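Local coordinates for protein TSSL (Francisella novicida, PDB 4ACK) that probably serves as the cytoplasmic part of a membrane-anchored type VI secretion component of the TssL (DotU) family, a virulence factor in protein transport, at residues I61-K72 with T123-G134. Sequence-based numbering, arbitrary orientation.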
loop_
_atom_site.group_PDB
_atom_site.type_symbol
_atom_site.label_atom_id
_atom_site.label_comp_id
_atom_site.label_asym_id
_atom_site.label_seq_id
_atom_site.Cartn_x
_atom_site.Cartn_y
_atom_site.Cartn_z
ATOM N N ILE A 61 -1.884 2.553 8.044
ATOM C CA ILE A 61 -0.832 1.616 7.754
ATOM C C ILE A 61 -1.362 0.724 6.632
ATOM O O ILE A 61 -0.658 0.510 5.695
ATOM C CB ILE A 61 -0.525 0.755 9.001
ATOM C CG1 ILE A 61 0.195 1.593 10.037
ATOM C CG2 ILE A 61 0.294 -0.538 8.637
ATOM C CD1 ILE A 61 -0.000 0.985 11.454
ATOM N N VAL A 62 -2.607 0.250 6.723
ATOM C CA VAL A 62 -3.105 -0.710 5.759
ATOM C C VAL A 62 -3.655 -0.051 4.436
ATOM O O VAL A 62 -3.542 -0.625 3.376
ATOM C CB VAL A 62 -4.205 -1.580 6.401
ATOM C CG1 VAL A 62 -4.959 -2.540 5.364
ATOM C CG2 VAL A 62 -3.590 -2.365 7.595
ATOM N N PHE A 63 -4.288 1.118 4.519
ATOM C CA PHE A 63 -4.794 1.710 3.250
ATOM C C PHE A 63 -3.677 1.923 2.175
ATOM O O PHE A 63 -3.882 1.604 1.022
ATOM C CB PHE A 63 -5.509 3.017 3.509
ATOM C CG PHE A 63 -6.064 3.623 2.261
ATOM C CD1 PHE A 63 -5.256 4.428 1.439
ATOM C CD2 PHE A 63 -7.365 3.325 1.871
ATOM C CE1 PHE A 63 -5.790 4.983 0.253
ATOM C CE2 PHE A 63 -7.911 3.873 0.664
ATOM C CZ PHE A 63 -7.123 4.683 -0.123
ATOM N N PRO A 64 -2.532 2.510 2.542
ATOM C CA PRO A 64 -1.537 2.741 1.537
ATOM C C PRO A 64 -1.007 1.454 0.916
ATOM O O PRO A 64 -0.545 1.485 -0.219
ATOM C CB PRO A 64 -0.396 3.431 2.306
ATOM C CG PRO A 64 -1.124 4.137 3.467
ATOM C CD PRO A 64 -2.196 3.150 3.825
ATOM N N LEU A 65 -0.979 0.352 1.679
ATOM C CA LEU A 65 -0.494 -0.903 1.140
ATOM C C LEU A 65 -1.476 -1.391 0.140
ATOM O O LEU A 65 -1.082 -1.865 -0.920
ATOM C CB LEU A 65 -0.279 -1.956 2.259
ATOM C CG LEU A 65 0.085 -3.349 1.774
ATOM C CD1 LEU A 65 1.476 -3.201 1.130
ATOM C CD2 LEU A 65 0.099 -4.300 3.002
ATOM N N LEU A 66 -2.761 -1.285 0.435
ATOM C CA LEU A 66 -3.788 -1.636 -0.556
ATOM C C LEU A 66 -3.771 -0.790 -1.831
ATOM O O LEU A 66 -4.064 -1.301 -2.949
ATOM C CB LEU A 66 -5.180 -1.481 0.015
ATOM C CG LEU A 66 -5.491 -2.191 1.331
ATOM C CD1 LEU A 66 -6.970 -2.020 1.681
ATOM C CD2 LEU A 66 -5.112 -3.654 1.308
ATOM N N ALA A 67 -3.554 0.509 -1.658
ATOM C CA ALA A 67 -3.439 1.425 -2.773
ATOM C C ALA A 67 -2.200 1.098 -3.631
ATOM O O ALA A 67 -2.240 1.224 -4.865
ATOM C CB ALA A 67 -3.336 2.848 -2.262
ATOM N N TYR A 68 -1.091 0.725 -2.985
ATOM C CA TYR A 68 0.069 0.292 -3.700
ATOM C C TYR A 68 -0.257 -0.990 -4.557
ATOM O O TYR A 68 0.058 -1.045 -5.770
ATOM C CB TYR A 68 1.228 0.079 -2.745
ATOM C CG TYR A 68 2.342 -0.793 -3.320
ATOM C CD1 TYR A 68 2.290 -2.219 -3.227
ATOM C CD2 TYR A 68 3.364 -0.223 -4.059
ATOM C CE1 TYR A 68 3.295 -3.041 -3.830
ATOM C CE2 TYR A 68 4.375 -0.999 -4.657
ATOM C CZ TYR A 68 4.351 -2.406 -4.529
ATOM O OH TYR A 68 5.384 -3.105 -5.107
ATOM N N VAL A 69 -0.893 -1.997 -3.937
ATOM C CA VAL A 69 -1.243 -3.225 -4.638
ATOM C C VAL A 69 -2.203 -2.913 -5.808
ATOM O O VAL A 69 -1.961 -3.335 -6.953
ATOM C CB VAL A 69 -1.910 -4.258 -3.736
ATOM C CG1 VAL A 69 -2.354 -5.442 -4.586
ATOM C CG2 VAL A 69 -0.936 -4.742 -2.626
ATOM N N ASP A 70 -3.286 -2.194 -5.509
ATOM C CA ASP A 70 -4.201 -1.755 -6.536
ATOM C C ASP A 70 -3.487 -1.057 -7.697
ATOM O O ASP A 70 -3.804 -1.344 -8.850
ATOM C CB ASP A 70 -5.262 -0.837 -5.976
ATOM C CG ASP A 70 -6.296 -1.567 -5.177
ATOM O OD1 ASP A 70 -6.398 -2.833 -5.261
ATOM O OD2 ASP A 70 -7.022 -0.866 -4.435
ATOM N N GLU A 71 -2.515 -0.179 -7.391
ATOM C CA GLU A 71 -1.871 0.620 -8.427
ATOM C C GLU A 71 -1.059 -0.270 -9.384
ATOM O O GLU A 71 -0.949 -0.018 -10.577
ATOM C CB GLU A 71 -0.907 1.636 -7.809
ATOM C CG GLU A 71 -0.235 2.572 -8.887
ATOM C CD GLU A 71 0.592 3.665 -8.270
ATOM O OE1 GLU A 71 -0.033 4.521 -7.602
ATOM O OE2 GLU A 71 1.847 3.651 -8.421
ATOM N N LYS A 72 -0.395 -1.260 -8.804
ATOM C CA LYS A 72 0.499 -2.092 -9.576
ATOM C C LYS A 72 -0.363 -3.044 -10.452
ATOM O O LYS A 72 -0.038 -3.300 -11.607
ATOM C CB LYS A 72 1.484 -2.823 -8.639
ATOM C CG LYS A 72 2.526 -1.877 -7.973
ATOM C CD LYS A 72 2.992 -0.736 -8.939
ATOM C CE LYS A 72 3.980 0.282 -8.308
ATOM N NZ LYS A 72 4.115 1.563 -9.158
ATOM N N THR A 123 5.818 1.816 6.537
ATOM C CA THR A 123 4.914 1.383 5.515
ATOM C C THR A 123 4.924 2.364 4.304
ATOM O O THR A 123 5.012 1.901 3.147
ATOM C CB THR A 123 3.554 1.204 6.089
ATOM O OG1 THR A 123 3.652 0.215 7.129
ATOM C CG2 THR A 123 2.608 0.727 5.013
ATOM N N ILE A 124 4.917 3.684 4.568
ATOM C CA ILE A 124 4.994 4.666 3.474
ATOM C C ILE A 124 6.344 4.535 2.773
ATOM O O ILE A 124 6.404 4.479 1.568
ATOM C CB ILE A 124 4.795 6.145 3.911
ATOM C CG1 ILE A 124 3.441 6.346 4.602
ATOM C CG2 ILE A 124 4.939 7.116 2.688
ATOM C CD1 ILE A 124 2.252 5.995 3.786
ATOM N N SER A 125 7.425 4.525 3.542
ATOM C CA SER A 125 8.790 4.382 2.978
ATOM C C SER A 125 8.865 3.146 2.033
ATOM O O SER A 125 9.338 3.236 0.889
ATOM C CB SER A 125 9.797 4.190 4.112
ATOM O OG SER A 125 11.098 4.259 3.594
ATOM N N LEU A 126 8.312 2.029 2.490
ATOM C CA LEU A 126 8.325 0.820 1.687
ATOM C C LEU A 126 7.594 0.964 0.371
ATOM O O LEU A 126 8.163 0.653 -0.662
ATOM C CB LEU A 126 7.758 -0.410 2.460
ATOM C CG LEU A 126 8.720 -0.942 3.578
ATOM C CD1 LEU A 126 7.985 -1.853 4.542
ATOM C CD2 LEU A 126 9.952 -1.670 3.039
ATOM N N ILE A 127 6.327 1.398 0.399
ATOM C CA ILE A 127 5.585 1.545 -0.855
ATOM C C ILE A 127 6.288 2.543 -1.778
ATOM O O ILE A 127 6.360 2.268 -2.974
ATOM C CB ILE A 127 4.086 1.785 -0.697
ATOM C CG1 ILE A 127 3.798 3.149 -0.092
ATOM C CG2 ILE A 127 3.454 0.684 0.170
ATOM C CD1 ILE A 127 2.356 3.688 -0.363
ATOM N N LEU A 128 6.921 3.581 -1.224
ATOM C CA LEU A 128 7.619 4.583 -2.033
ATOM C C LEU A 128 8.963 4.045 -2.624
ATOM O O LEU A 128 9.378 4.473 -3.714
ATOM C CB LEU A 128 7.852 5.911 -1.251
ATOM C CG LEU A 128 6.591 6.780 -0.895
ATOM C CD1 LEU A 128 6.944 8.020 -0.015
ATOM C CD2 LEU A 128 5.859 7.248 -2.136
ATOM N N HIS A 129 9.652 3.163 -1.882
ATOM C CA HIS A 129 10.835 2.496 -2.393
ATOM C C HIS A 129 10.493 1.440 -3.369
ATOM O O HIS A 129 11.337 1.083 -4.156
ATOM C CB HIS A 129 11.758 1.954 -1.283
ATOM C CG HIS A 129 12.700 2.998 -0.781
ATOM N ND1 HIS A 129 12.423 3.791 0.317
ATOM C CD2 HIS A 129 13.872 3.448 -1.284
ATOM C CE1 HIS A 129 13.414 4.648 0.497
ATOM N NE2 HIS A 129 14.298 4.472 -0.474
ATOM N N ASN A 130 9.266 0.916 -3.296
ATOM C CA ASN A 130 8.689 0.104 -4.385
ATOM C C ASN A 130 7.881 0.830 -5.506
ATOM O O ASN A 130 7.019 0.217 -6.156
ATOM C CB ASN A 130 7.934 -1.070 -3.783
ATOM C CG ASN A 130 8.916 -2.071 -3.148
ATOM O OD1 ASN A 130 9.420 -2.943 -3.857
ATOM N ND2 ASN A 130 9.318 -1.835 -1.878
ATOM N N ASP A 131 8.191 2.113 -5.725
ATOM C CA ASP A 131 7.691 2.906 -6.871
ATOM C C ASP A 131 6.197 3.157 -6.875
ATOM O O ASP A 131 5.577 3.171 -7.953
ATOM C CB ASP A 131 8.168 2.309 -8.199
ATOM C CG ASP A 131 9.681 2.269 -8.262
ATOM O OD1 ASP A 131 10.320 3.132 -7.644
ATOM O OD2 ASP A 131 10.239 1.369 -8.880
ATOM N N PHE A 132 5.612 3.312 -5.682
ATOM C CA PHE A 132 4.309 3.952 -5.605
ATOM C C PHE A 132 4.427 5.413 -6.088
ATOM O O PHE A 132 5.276 6.182 -5.616
ATOM C CB PHE A 132 3.721 3.917 -4.194
ATOM C CG PHE A 132 2.318 4.459 -4.117
ATOM C CD1 PHE A 132 1.229 3.719 -4.600
ATOM C CD2 PHE A 132 2.091 5.733 -3.613
ATOM C CE1 PHE A 132 -0.083 4.217 -4.514
ATOM C CE2 PHE A 132 0.801 6.276 -3.563
ATOM C CZ PHE A 132 -0.297 5.502 -3.978
ATOM N N TYR A 133 3.569 5.755 -7.028
ATOM C CA TYR A 133 3.538 7.096 -7.663
ATOM C C TYR A 133 2.248 7.863 -7.329
ATOM O O TYR A 133 2.275 9.075 -7.151
ATOM C CB TYR A 133 3.645 6.980 -9.185
ATOM C CG TYR A 133 4.924 6.345 -9.647
ATOM C CD1 TYR A 133 6.136 6.614 -9.004
ATOM C CD2 TYR A 133 4.931 5.458 -10.710
ATOM C CE1 TYR A 133 7.329 6.014 -9.441
ATOM C CE2 TYR A 133 6.133 4.873 -11.151
ATOM C CZ TYR A 133 7.313 5.166 -10.507
ATOM O OH TYR A 133 8.481 4.571 -10.917
ATOM N N GLY A 134 1.155 7.131 -7.228
ATOM C CA GLY A 134 -0.156 7.676 -6.992
ATOM C C GLY A 134 -0.403 8.811 -7.957
ATOM O O GLY A 134 -0.222 8.635 -9.158
#
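The Tyr68 ring meets Asn130 at its edge, where Tyr68 CE2 lies 3.3 Å from the backbone O of Asn130, in the ring plane; Lys72 CG of its own helix rests over one face, toward the rim. The Phe132 ring is covered on both faces from its own segment: Ile127 CD1 sits toward the rim of one, and the backbone N of Gly134 lies over the centre of the other. From helix 55-79, Ala67 O lies at its edge, while Glu71 OE1 approaches obliquely, 3.1 Å from Phe132 CE1, the carboxylate and ring planes only 16° apart. Over the centre of the Tyr133 ring stands Asp131 O.

This buried contact, near the centre of the all-helical DotU-family domain, joins helix 55-79 to the C-terminal end of helix 118-129 and the turn after it. The two helices run nearly parallel, their local axes 10° apart and 9.6 Å at closest approach, and Ile127 packs between them against Pro64 and Tyr68. Its CG1 stands between the backbone N and the carbonyl carbon (chi1 68°); Ile127 CD1 reaches Pro64 CB at 3.8 Å, while Ile127 CG2 packs on Tyr68 CB at 3.7 Å.

Helix 118-129 ends in a Schellman motif, with Asp131 at C-prime, and the chain then turns across the Glu71 carboxylate. Extended through chi2, Glu71 takes Tyr133 N on the syn lone pair of OE2 at 3.1 Å, and Gly134 N on the syn side of OE1 at 2.9 Å, a more bent bond. Lys72 NZ approaches the anti lone pair of the same OE2 in a salt bridge.

Two backbone N-H groups and an ammonium thus converge on one carboxylate, fixing its rotation and tying the post-helical turn to helix 55-79; such surroundings would be expected to favour its ionised form.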